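Local coordinates for protein nucleoside 2-deoxyribosyltransferase (Enterococcus faecalis, PDB 7M5H) that probably cleaves the N-glycosidic bond of a deoxynucleotide such as 5-hydroxymethyl-dUMP, within a Rossmann-like deoxyribosyltransferase fold, at residues D71-L76 with I98-L103. Sequence-based numbering, arbitrary orientation.
Sequences DLLVAL and IPVVAL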
# COMPACT_ATOMS: atom_id res chain seq x y z
N ASP B 71 -1.51 26.36 12.37
CA ASP B 71 -2.79 26.48 13.06
C ASP B 71 -3.82 25.49 12.54
O ASP B 71 -4.78 25.19 13.25
CB ASP B 71 -3.34 27.90 12.90
CG ASP B 71 -2.40 28.96 13.43
OD1 ASP B 71 -1.96 28.85 14.60
OD2 ASP B 71 -2.08 29.90 12.67
N LEU B 72 -3.62 24.98 11.33
CA LEU B 72 -4.54 24.05 10.70
C LEU B 72 -3.74 23.14 9.77
O LEU B 72 -2.81 23.60 9.10
CB LEU B 72 -5.63 24.78 9.91
CG LEU B 72 -6.54 23.93 9.03
CD1 LEU B 72 -7.43 23.04 9.88
CD2 LEU B 72 -7.38 24.80 8.10
N LEU B 73 -4.10 21.87 9.73
CA LEU B 73 -3.44 20.89 8.89
C LEU B 73 -4.43 20.40 7.84
O LEU B 73 -5.50 19.89 8.18
CB LEU B 73 -2.90 19.72 9.72
CG LEU B 73 -2.00 18.71 9.01
CD1 LEU B 73 -0.72 18.50 9.79
CD2 LEU B 73 -2.73 17.39 8.82
N VAL B 74 -4.07 20.56 6.57
CA VAL B 74 -4.84 20.01 5.45
C VAL B 74 -4.14 18.74 5.00
O VAL B 74 -2.95 18.75 4.69
CB VAL B 74 -4.96 21.02 4.30
CG1 VAL B 74 -5.64 20.38 3.10
CG2 VAL B 74 -5.73 22.25 4.76
N ALA B 75 -4.89 17.63 4.98
CA ALA B 75 -4.33 16.32 4.70
C ALA B 75 -5.03 15.67 3.52
O ALA B 75 -6.26 15.70 3.42
CB ALA B 75 -4.44 15.40 5.93
N LEU B 76 -4.24 15.10 2.62
CA LEU B 76 -4.75 14.36 1.47
C LEU B 76 -4.66 12.87 1.79
O LEU B 76 -3.57 12.35 2.03
CB LEU B 76 -3.97 14.70 0.20
CG LEU B 76 -4.52 15.85 -0.66
CD1 LEU B 76 -4.89 17.06 0.18
CD2 LEU B 76 -3.51 16.23 -1.73
N ILE B 98 -4.01 20.27 17.09
CA ILE B 98 -4.06 21.05 15.85
C ILE B 98 -5.14 20.43 14.96
O ILE B 98 -5.02 19.25 14.60
CB ILE B 98 -2.70 21.06 15.14
CG1 ILE B 98 -1.65 21.73 16.04
CG2 ILE B 98 -2.81 21.78 13.81
CD1 ILE B 98 -0.25 21.68 15.47
N PRO B 99 -6.18 21.17 14.60
CA PRO B 99 -7.27 20.58 13.81
C PRO B 99 -6.80 20.16 12.42
O PRO B 99 -5.84 20.70 11.87
CB PRO B 99 -8.30 21.71 13.72
CG PRO B 99 -7.52 22.97 13.96
CD PRO B 99 -6.43 22.59 14.92
N VAL B 100 -7.50 19.17 11.87
CA VAL B 100 -7.15 18.57 10.58
C VAL B 100 -8.38 18.55 9.70
O VAL B 100 -9.42 18.01 10.09
CB VAL B 100 -6.58 17.15 10.74
CG1 VAL B 100 -6.29 16.54 9.38
CG2 VAL B 100 -5.33 17.16 11.61
N VAL B 101 -8.27 19.13 8.50
CA VAL B 101 -9.30 19.04 7.47
C VAL B 101 -8.74 18.19 6.34
O VAL B 101 -7.75 18.56 5.70
CB VAL B 101 -9.72 20.43 6.96
CG1 VAL B 101 -10.73 20.29 5.83
CG2 VAL B 101 -10.29 21.26 8.09
N ALA B 102 -9.37 17.04 6.10
CA ALA B 102 -8.85 16.05 5.17
C ALA B 102 -9.70 15.97 3.91
O ALA B 102 -10.92 16.16 3.95
CB ALA B 102 -8.79 14.66 5.83
N LEU B 103 -9.04 15.68 2.79
CA LEU B 103 -9.69 15.54 1.50
C LEU B 103 -9.58 14.09 1.03
O LEU B 103 -8.50 13.50 1.06
CB LEU B 103 -9.05 16.47 0.46
CG LEU B 103 -9.62 16.36 -0.95
CD1 LEU B 103 -11.06 16.84 -0.99
CD2 LEU B 103 -8.77 17.13 -1.94
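Leu-73 and Ala-75 of strand 72-76, central in the five-stranded parallel sheet of this Rossmann-like fold, pair with segment 98-103 in the beta-alpha-beta unit in which helix 84-96 links the two strands. Leu-73 N donates to Pro-99 O (3.0 Å), and Leu-73 O accepts the N-H of Val-101 (N to O 2.9 Å); Ala-75 repeats the pattern, its N on Val-101 O (3.1 Å) and its O receiving Leu-103 N (2.9 Å). The bond to Val-101 O comes in tilted 33° from the carbonyl plane, and that oxygen also meets Val-74 CA in a CA-H...O contact. On one face Leu-73 and Val-100 run side by side, with Leu-73 CD2 3.7 Å from Val-100 CG1, a methyl that also reaches Ala-75 CB. On the other face Leu-72, its CG anti to the backbone N (chi1 171°), brings CD1 nearest to Pro-99 O (3.5 Å), then to Val-101 CG2 (3.8 Å) and Pro-99 CG (4.1 Å). Helix 150-159 packs over Val-74 and Val-101 there, while Leu-72 and Val-74 form backbone hydrogen bonds with strand 5-10. Leu-73 and Ala-75 thus spend both backbone polar groups on segment 98-103, fixing the register, while aliphatic side chains cover both faces of the buried sheet.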